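Local structure of regulator of G-protein signalling 3 isoform 1 (Homo sapiens, 2F5Y) at residues I7-G12 / A40-L45; P25-A30 / L45-Q50; L49-R54 / I75-W80. The protein probably binds the C-terminal tails of partner proteins through this PDZ domain, part of a larger regulator of G-protein signalling. One frame throughout, in Å; residues are numbered along the deposited sequence.

Contact 1 (I7-G12 / A40-L45)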
loop_
_atom_site.group_PDB
_atom_site.type_symbol
_atom_site.label_atom_id
_atom_site.label_comp_id
_atom_site.label_asym_id
_atom_site.label_seq_id
_atom_site.Cartn_x
_atom_site.Cartn_y
_atom_site.Cartn_z
ATOM N N ILE A 7 0.905 -2.438 -7.859
ATOM C CA ILE A 7 2.131 -1.727 -7.503
ATOM C C ILE A 7 3.021 -2.674 -6.693
ATOM O O ILE A 7 2.589 -3.184 -5.648
ATOM C CB ILE A 7 1.814 -0.493 -6.623
ATOM C CG1 ILE A 7 0.787 0.428 -7.297
ATOM C CG2 ILE A 7 3.103 0.289 -6.270
ATOM C CD1 ILE A 7 1.250 1.056 -8.592
ATOM N N THR A 8 4.252 -2.894 -7.168
ATOM C CA THR A 8 5.201 -3.836 -6.538
ATOM C C THR A 8 6.309 -3.039 -5.843
ATOM O O THR A 8 7.083 -2.345 -6.488
ATOM C CB THR A 8 5.847 -4.820 -7.577
ATOM O OG1 THR A 8 4.831 -5.626 -8.195
ATOM C CG2 THR A 8 6.850 -5.747 -6.909
ATOM N N ILE A 9 6.380 -3.145 -4.524
ATOM C CA ILE A 9 7.298 -2.335 -3.751
ATOM C C ILE A 9 8.232 -3.237 -2.996
ATOM O O ILE A 9 7.812 -3.880 -2.042
ATOM C CB ILE A 9 6.580 -1.477 -2.722
ATOM C CG1 ILE A 9 5.389 -0.762 -3.357
ATOM C CG2 ILE A 9 7.583 -0.493 -2.084
ATOM C CD1 ILE A 9 4.395 -0.220 -2.339
ATOM N N PRO A 10 9.501 -3.298 -3.419
ATOM C CA PRO A 10 10.513 -3.984 -2.609
ATOM C C PRO A 10 10.796 -3.208 -1.326
ATOM O O PRO A 10 10.668 -1.985 -1.295
ATOM C CB PRO A 10 11.750 -4.035 -3.518
ATOM C CG PRO A 10 11.256 -3.651 -4.897
ATOM C CD PRO A 10 10.056 -2.766 -4.672
ATOM N N ARG A 11 11.135 -3.934 -0.274
ATOM C CA ARG A 11 11.466 -3.356 1.008
ATOM C C ARG A 11 12.757 -2.539 0.889
ATOM O O ARG A 11 13.744 -2.999 0.311
ATOM C CB ARG A 11 11.614 -4.488 2.034
ATOM C CG ARG A 11 12.087 -4.078 3.393
ATOM C CD ARG A 11 12.068 -5.257 4.335
ATOM N NE ARG A 11 10.725 -5.548 4.829
ATOM C CZ ARG A 11 10.126 -4.880 5.809
ATOM N NH1 ARG A 11 8.901 -5.223 6.197
ATOM N NH2 ARG A 11 10.735 -3.862 6.400
ATOM N N GLY A 12 12.739 -1.329 1.438
ATOM C CA GLY A 12 13.900 -0.466 1.466
ATOM C C GLY A 12 14.602 -0.472 2.812
ATOM O O GLY A 12 14.420 -1.383 3.618
ATOM N N ALA A 40 8.090 3.123 -7.019
ATOM C CA ALA A 40 7.228 2.019 -7.463
ATOM C C ALA A 40 5.952 2.501 -8.177
ATOM O O ALA A 40 5.403 1.773 -9.014
ATOM C CB ALA A 40 6.842 1.108 -6.270
ATOM N N GLY A 41 5.470 3.697 -7.829
ATOM C CA GLY A 41 4.256 4.264 -8.441
ATOM C C GLY A 41 3.038 4.431 -7.520
ATOM O O GLY A 41 2.003 4.917 -7.953
ATOM N N LEU A 42 3.142 4.059 -6.247
ATOM C CA LEU A 42 2.059 4.334 -5.297
ATOM C C LEU A 42 1.837 5.845 -5.182
ATOM O O LEU A 42 2.754 6.632 -5.382
ATOM C CB LEU A 42 2.403 3.754 -3.927
ATOM C CG LEU A 42 1.273 3.428 -2.957
ATOM C CD1 LEU A 42 0.429 2.295 -3.491
ATOM C CD2 LEU A 42 1.857 3.079 -1.607
ATOM N N GLN A 43 0.611 6.249 -4.899
ATOM C CA GLN A 43 0.322 7.655 -4.704
ATOM C C GLN A 43 -0.825 7.823 -3.733
ATOM O O GLN A 43 -1.602 6.902 -3.504
ATOM C CB GLN A 43 0.024 8.350 -6.037
ATOM C CG GLN A 43 -1.234 7.888 -6.725
ATOM C CD GLN A 43 -1.408 8.535 -8.078
ATOM O OE1 GLN A 43 -0.468 8.602 -8.860
ATOM N NE2 GLN A 43 -2.619 9.013 -8.362
ATOM N N GLN A 44 -0.905 9.016 -3.157
ATOM C CA GLN A 44 -1.926 9.322 -2.176
ATOM C C GLN A 44 -3.320 9.163 -2.782
ATOM O O GLN A 44 -3.494 9.345 -3.989
ATOM C CB GLN A 44 -1.717 10.733 -1.625
ATOM C CG GLN A 44 -1.947 11.831 -2.623
ATOM C CD GLN A 44 -1.405 13.167 -2.137
ATOM O OE1 GLN A 44 -0.192 13.340 -1.974
ATOM N NE2 GLN A 44 -2.304 14.120 -1.909
ATOM N N LEU A 45 -4.291 8.831 -1.920
ATOM C CA LEU A 45 -5.688 8.538 -2.294
ATOM C C LEU A 45 -5.884 7.141 -2.874
ATOM O O LEU A 45 -7.029 6.708 -3.062
ATOM C CB LEU A 45 -6.300 9.581 -3.248
ATOM C CG LEU A 45 -7.027 10.799 -2.670
ATOM C CD1 LEU A 45 -8.171 10.385 -1.764
ATOM C CD2 LEU A 45 -6.046 11.685 -1.938
HETATM O O HOH W 1 5.101 -0.896 -9.370
#
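A40, the last residue of helix 36-40, sets its CB against I7, T8 and I9 of strand 3-10. A40 CB lies 3.8 Å from I7 CG2 and equally close to I9 CG1. It also comes within 3.5 Å of T8 O, so one methyl bears on two isoleucines and on the backbone between them. A water ties the two backbones together, accepting from T8 N and donating to A40 O. G41 then leaves the helix in a Schellman motif, with phi at 114°. With the backbone turned this way, a side chain would press on A40 O. I7 CD1 packs on the carbonyl group of G41, 4.0 Å from G41 C. The next residue, L42, meets both isoleucines. I7 CG2, which stands anti to its own backbone N, is 3.8 Å from L42 N and 4.2 Å from L42 CB. I9 CD1 meets L42 CD2 at 4.2 Å. An alanine in place of I7 would probably open a gap beside A40 CB, the G41 carbonyl and L42. Backbone hydrogen bonds join strand 3-10 to strand 74-81, I7 with L77 and I9 with I75. I9 also touches P36 and A37 of helix 36-40, while L42 reaches V28 and V31 of strand 27-31, so the end of the helix and the loop after it lie between strands 3-10 and 27-31.

Contact 2 (P25-A30 / L45-Q50)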
loop_
_atom_site.group_PDB
_atom_site.type_symbol
_atom_site.label_atom_id
_atom_site.label_comp_id
_atom_site.label_asym_id
_atom_site.label_seq_id
_atom_site.Cartn_x
_atom_site.Cartn_y
_atom_site.Cartn_z
ATOM N N PRO A 25 -12.355 0.077 3.264
ATOM C CA PRO A 25 -10.945 -0.184 3.008
ATOM C C PRO A 25 -9.976 0.875 3.518
ATOM O O PRO A 25 -10.357 1.980 3.902
ATOM C CB PRO A 25 -10.886 -0.231 1.479
ATOM C CG PRO A 25 -11.927 0.741 1.047
ATOM C CD PRO A 25 -12.971 0.813 2.145
ATOM N N VAL A 26 -8.712 0.505 3.496
ATOM C CA VAL A 26 -7.633 1.348 3.925
ATOM C C VAL A 26 -7.216 2.193 2.733
ATOM O O VAL A 26 -7.313 1.760 1.591
ATOM C CB VAL A 26 -6.470 0.467 4.464
ATOM C CG1 VAL A 26 -5.273 1.314 4.897
ATOM C CG2 VAL A 26 -6.988 -0.448 5.618
ATOM N N ARG A 27 -6.808 3.422 2.995
ATOM C CA ARG A 27 -6.374 4.344 1.928
ATOM C C ARG A 27 -4.934 4.776 2.169
ATOM O O ARG A 27 -4.468 4.827 3.306
ATOM C CB ARG A 27 -7.280 5.577 1.888
ATOM C CG ARG A 27 -7.169 6.366 0.598
ATOM C CD ARG A 27 -7.986 7.660 0.645
ATOM N NE ARG A 27 -7.240 8.742 1.275
ATOM C CZ ARG A 27 -7.768 9.882 1.707
ATOM N NH1 ARG A 27 -9.065 10.108 1.576
ATOM N NH2 ARG A 27 -6.993 10.800 2.274
ATOM N N VAL A 28 -4.220 5.085 1.098
ATOM C CA VAL A 28 -2.857 5.611 1.224
ATOM C C VAL A 28 -2.947 7.088 1.589
ATOM O O VAL A 28 -3.574 7.881 0.877
ATOM C CB VAL A 28 -2.057 5.420 -0.067
ATOM C CG1 VAL A 28 -0.626 5.962 0.103
ATOM C CG2 VAL A 28 -2.037 3.932 -0.469
ATOM N N GLN A 29 -2.341 7.441 2.722
ATOM C CA GLN A 29 -2.320 8.816 3.194
ATOM C C GLN A 29 -1.312 9.607 2.396
ATOM O O GLN A 29 -1.632 10.635 1.833
ATOM C CB GLN A 29 -1.908 8.902 4.666
ATOM C CG GLN A 29 -2.994 9.192 5.642
ATOM C CD GLN A 29 -3.602 10.596 5.574
ATOM O OE1 GLN A 29 -3.573 11.292 4.549
ATOM N NE2 GLN A 29 -4.192 11.001 6.692
ATOM N N ALA A 30 -0.080 9.121 2.400
ATOM C CA ALA A 30 1.030 9.796 1.754
ATOM C C ALA A 30 2.085 8.781 1.367
ATOM O O ALA A 30 2.020 7.592 1.742
ATOM C CB ALA A 30 1.634 10.884 2.679
ATOM N N LEU A 45 -4.291 8.831 -1.920
ATOM C CA LEU A 45 -5.688 8.538 -2.294
ATOM C C LEU A 45 -5.884 7.141 -2.874
ATOM O O LEU A 45 -7.029 6.708 -3.062
ATOM C CB LEU A 45 -6.300 9.581 -3.248
ATOM C CG LEU A 45 -7.027 10.799 -2.670
ATOM C CD1 LEU A 45 -8.171 10.385 -1.764
ATOM C CD2 LEU A 45 -6.046 11.685 -1.938
ATOM N N ASP A 46 -4.801 6.424 -3.158
ATOM C CA ASP A 46 -4.937 5.041 -3.603
ATOM C C ASP A 46 -5.682 4.222 -2.544
ATOM O O ASP A 46 -5.288 4.206 -1.381
ATOM C CB ASP A 46 -3.571 4.408 -3.846
ATOM C CG ASP A 46 -2.922 4.870 -5.132
ATOM O OD1 ASP A 46 -3.581 5.550 -5.948
ATOM O OD2 ASP A 46 -1.735 4.532 -5.314
ATOM N N THR A 47 -6.751 3.547 -2.944
ATOM C CA THR A 47 -7.491 2.678 -2.021
ATOM C C THR A 47 -6.968 1.261 -2.217
ATOM O O THR A 47 -6.804 0.814 -3.341
ATOM C CB THR A 47 -9.030 2.771 -2.235
ATOM O OG1 THR A 47 -9.452 4.129 -2.059
ATOM C CG2 THR A 47 -9.798 1.904 -1.249
ATOM N N VAL A 48 -6.700 0.576 -1.110
ATOM C CA VAL A 48 -6.022 -0.709 -1.117
ATOM C C VAL A 48 -7.032 -1.851 -1.117
ATOM O O VAL A 48 -7.851 -1.990 -0.202
ATOM C CB VAL A 48 -5.077 -0.858 0.090
ATOM C CG1 VAL A 48 -4.193 -2.096 -0.088
ATOM C CG2 VAL A 48 -4.210 0.388 0.261
ATOM N N LEU A 49 -6.957 -2.674 -2.157
ATOM C CA LEU A 49 -7.880 -3.778 -2.347
ATOM C C LEU A 49 -7.247 -5.108 -1.995
ATOM O O LEU A 49 -7.923 -5.999 -1.492
ATOM C CB LEU A 49 -8.379 -3.784 -3.792
ATOM C CG LEU A 49 -8.937 -2.446 -4.300
ATOM C CD1 LEU A 49 -9.258 -2.549 -5.799
ATOM C CD2 LEU A 49 -10.162 -1.984 -3.472
ATOM N N GLN A 50 -5.953 -5.243 -2.269
ATOM C CA GLN A 50 -5.226 -6.499 -2.092
ATOM C C GLN A 50 -3.777 -6.249 -1.687
ATOM O O GLN A 50 -3.122 -5.320 -2.192
ATOM C CB GLN A 50 -5.235 -7.322 -3.385
ATOM C CG GLN A 50 -4.900 -8.794 -3.183
ATOM C CD GLN A 50 -5.282 -9.654 -4.369
ATOM O OE1 GLN A 50 -4.508 -9.803 -5.306
ATOM N NE2 GLN A 50 -6.477 -10.239 -4.326
HETATM O O HOH W 2 -7.937 -2.023 2.541
#
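R27 and L45 lie side by side, their side chains pointing the same way. R27 CG is anti to the backbone N (chi1 -163°), and the chain bends at chi3 (85°), which turns NE aside. L45 CD1 sits over one face of the guanidinium, 3.3 Å above its plane and offset toward the rim. L45 CD1 is 3.5 Å from both R27 CZ and R27 NH1. Farther back, R27 CG passes 3.5 Å from D46 O. The same oxygen accepts V28 N at 2.8 Å, while L45 N donates to V28 O. V48 N completes the set with a nearly straight bond to V26 O, 3.0 Å long and 173° at the hydrogen. R27 and T47 form a single beta bridge here. In the PDZ fold this joins the hairpin of strands 18-21 and 27-31 to strand 47-51 of the larger antiparallel sheet. On the inner side, V28 and D46 also run side by side, with V28 CG2 3.7 Å from D46 CB. V28 CG2 then meets V48 CG2 at 4.2 Å. The D46 carboxylate is held beyond the contact: OD2 accepts Q43 N and forms a salt bridge with R81 NH2. P25, which follows a cis peptide bond, crosses T47 obliquely. T47 CG2 stands anti to its backbone N and meets P25 CG at a close 3.3 Å. A water near P25 accepts from V26 N and donates to V48 O.

Contact 3 (L49-R54 / I75-W80)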
loop_
_atom_site.group_PDB
_atom_site.type_symbol
_atom_site.label_atom_id
_atom_site.label_comp_id
_atom_site.label_asym_id
_atom_site.label_seq_id
_atom_site.Cartn_x
_atom_site.Cartn_y
_atom_site.Cartn_z
ATOM N N LEU A 49 -6.957 -2.674 -2.157
ATOM C CA LEU A 49 -7.880 -3.778 -2.347
ATOM C C LEU A 49 -7.247 -5.108 -1.995
ATOM O O LEU A 49 -7.923 -5.999 -1.492
ATOM C CB LEU A 49 -8.379 -3.784 -3.792
ATOM C CG LEU A 49 -8.937 -2.446 -4.300
ATOM C CD1 LEU A 49 -9.258 -2.549 -5.799
ATOM C CD2 LEU A 49 -10.162 -1.984 -3.472
ATOM N N GLN A 50 -5.953 -5.243 -2.269
ATOM C CA GLN A 50 -5.226 -6.499 -2.092
ATOM C C GLN A 50 -3.777 -6.249 -1.687
ATOM O O GLN A 50 -3.122 -5.320 -2.192
ATOM C CB GLN A 50 -5.235 -7.322 -3.385
ATOM C CG GLN A 50 -4.900 -8.794 -3.183
ATOM C CD GLN A 50 -5.282 -9.654 -4.369
ATOM O OE1 GLN A 50 -4.508 -9.803 -5.306
ATOM N NE2 GLN A 50 -6.477 -10.239 -4.326
ATOM N N LEU A 51 -3.300 -7.089 -0.767
ATOM C CA LEU A 51 -1.907 -7.141 -0.361
ATOM C C LEU A 51 -1.393 -8.563 -0.637
ATOM O O LEU A 51 -1.858 -9.530 -0.034
ATOM C CB LEU A 51 -1.782 -6.824 1.126
ATOM C CG LEU A 51 -0.422 -7.107 1.748
ATOM C CD1 LEU A 51 0.543 -6.073 1.253
ATOM C CD2 LEU A 51 -0.516 -7.102 3.262
ATOM N N ASN A 52 -0.434 -8.675 -1.544
ATOM C CA ASN A 52 0.083 -9.987 -1.970
ATOM C C ASN A 52 -1.082 -10.886 -2.415
ATOM O O ASN A 52 -1.856 -10.470 -3.270
ATOM C CB ASN A 52 0.997 -10.575 -0.872
ATOM C CG ASN A 52 2.227 -9.678 -0.611
ATOM O OD1 ASN A 52 2.629 -8.899 -1.481
ATOM N ND2 ASN A 52 2.801 -9.763 0.588
ATOM N N GLU A 53 -1.247 -12.079 -1.853
ATOM C CA GLU A 53 -2.340 -12.956 -2.299
ATOM C C GLU A 53 -3.704 -12.612 -1.674
ATOM O O GLU A 53 -4.743 -13.055 -2.170
ATOM C CB GLU A 53 -2.000 -14.429 -2.005
ATOM N N ARG A 54 -3.692 -11.785 -0.631
ATOM C CA ARG A 54 -4.857 -11.615 0.233
ATOM C C ARG A 54 -5.675 -10.353 -0.031
ATOM O O ARG A 54 -5.160 -9.247 0.063
ATOM C CB ARG A 54 -4.404 -11.636 1.690
ATOM C CG ARG A 54 -3.749 -12.960 2.064
ATOM C CD ARG A 54 -3.786 -13.212 3.554
ATOM N NE ARG A 54 -2.703 -12.537 4.260
ATOM C CZ ARG A 54 -2.640 -12.396 5.581
ATOM N NH1 ARG A 54 -1.606 -11.769 6.110
ATOM N NH2 ARG A 54 -3.601 -12.871 6.378
ATOM N N ILE A 75 6.131 -6.079 -1.140
ATOM C CA ILE A 75 4.691 -6.166 -1.162
ATOM C C ILE A 75 4.233 -5.900 -2.588
ATOM O O ILE A 75 4.858 -5.144 -3.328
ATOM C CB ILE A 75 4.007 -5.167 -0.186
ATOM C CG1 ILE A 75 4.443 -3.722 -0.458
ATOM C CG2 ILE A 75 4.287 -5.556 1.265
ATOM C CD1 ILE A 75 3.626 -2.664 0.332
ATOM N N ILE A 76 3.154 -6.566 -2.977
ATOM C CA ILE A 76 2.465 -6.270 -4.220
ATOM C C ILE A 76 1.080 -5.841 -3.795
ATOM O O ILE A 76 0.342 -6.633 -3.211
ATOM C CB ILE A 76 2.361 -7.488 -5.134
ATOM C CG1 ILE A 76 3.736 -8.113 -5.341
ATOM C CG2 ILE A 76 1.740 -7.082 -6.476
ATOM C CD1 ILE A 76 3.674 -9.556 -5.839
ATOM N N LEU A 77 0.752 -4.576 -4.039
ATOM C CA LEU A 77 -0.554 -4.043 -3.683
ATOM C C LEU A 77 -1.353 -3.859 -4.941
ATOM O O LEU A 77 -0.840 -3.340 -5.922
ATOM C CB LEU A 77 -0.432 -2.677 -3.034
ATOM C CG LEU A 77 0.350 -2.528 -1.745
ATOM C CD1 LEU A 77 0.343 -1.021 -1.368
ATOM C CD2 LEU A 77 -0.263 -3.403 -0.641
ATOM N N LEU A 78 -2.607 -4.289 -4.916
ATOM C CA LEU A 78 -3.536 -3.895 -5.938
ATOM C C LEU A 78 -4.340 -2.716 -5.385
ATOM O O LEU A 78 -4.983 -2.825 -4.348
ATOM C CB LEU A 78 -4.450 -5.047 -6.321
ATOM C CG LEU A 78 -5.322 -4.690 -7.517
ATOM C CD1 LEU A 78 -4.501 -4.781 -8.793
ATOM C CD2 LEU A 78 -6.518 -5.591 -7.552
ATOM N N VAL A 79 -4.290 -1.590 -6.084
ATOM C CA VAL A 79 -5.008 -0.402 -5.665
ATOM C C VAL A 79 -6.022 0.063 -6.691
ATOM O O VAL A 79 -5.936 -0.245 -7.872
ATOM C CB VAL A 79 -4.060 0.763 -5.342
ATOM C CG1 VAL A 79 -3.085 0.330 -4.250
ATOM C CG2 VAL A 79 -3.332 1.230 -6.582
ATOM N N TRP A 80 -6.979 0.823 -6.181
ATOM C CA TRP A 80 -8.027 1.453 -6.947
ATOM C C TRP A 80 -7.769 2.948 -6.844
ATOM O O TRP A 80 -7.669 3.479 -5.729
ATOM C CB TRP A 80 -9.359 1.081 -6.290
ATOM C CG TRP A 80 -10.574 1.198 -7.128
ATOM C CD1 TRP A 80 -10.752 0.738 -8.405
ATOM C CD2 TRP A 80 -11.820 1.784 -6.731
ATOM N NE1 TRP A 80 -12.031 1.023 -8.831
ATOM C CE2 TRP A 80 -12.709 1.659 -7.822
ATOM C CE3 TRP A 80 -12.269 2.412 -5.558
ATOM C CZ2 TRP A 80 -14.029 2.131 -7.773
ATOM C CZ3 TRP A 80 -13.576 2.881 -5.503
ATOM C CH2 TRP A 80 -14.440 2.745 -6.609
HETATM O O HOH W 3 -1.415 -8.112 -4.558
#
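I76 O is gripped by two donors. N52 N gives it a 2.7 Å hydrogen bond that lies in the carbonyl plane, and a water donates to it as well. The same water donates to N52 O. The N52 side chain answers from the other end: OD1 accepts I76 N at 2.8 Å, nearly along its C=O axis. Chi1 of -62° sets N52 CG beside its own backbone N, and chi2 of -23° then directs OD1. Side chain and backbone of N52 thus bind the same residue. N52 is also part of a type II' turn from L51 to R54, closed by L51 and R54 bonding to each other. Strands 49-51 and 75-80 run antiparallel in the main sheet of the PDZ fold. A classic beta bulge interrupts them, with L49 and Q50 both facing L78. L78 O takes L49 N at 3.0 Å and Q50 N in a weak bond of 3.3 Å. L78 N returns a bond to Q50 O. On the buried face L51 CD1 packs tightly on L77 CD2 at 3.4 Å and touches I75 CG2 at 3.8 Å. I75 and L77 also touch F18 of strand 18-21. At the far end L49 CD1 meets W80 CB at 3.7 Å, and the W80 ring meets that of Y4.

The three contacts lie close together in one PDZ domain, with centres about 10 to 11 Å apart. Contacts 1 and 2 alternate along the chain and share L45. Contact 3 opens after contact 1 has closed, and it shares L49 and Q50 with contact 2. Strand 74-81 takes part in contact 3 and is bonded on its other side to strand 3-10, which carries contact 1. Side-chain packing joins the contacts: L42 on V28, L42 on L77 and V48 on L77. Contact 1 packs the end of helix 36-40 on the sheet, and contact 2 joins strand 27-31 to it. As in other PDZ domains, the peptide groove probably lies between strand 18-21 and helix 61-69.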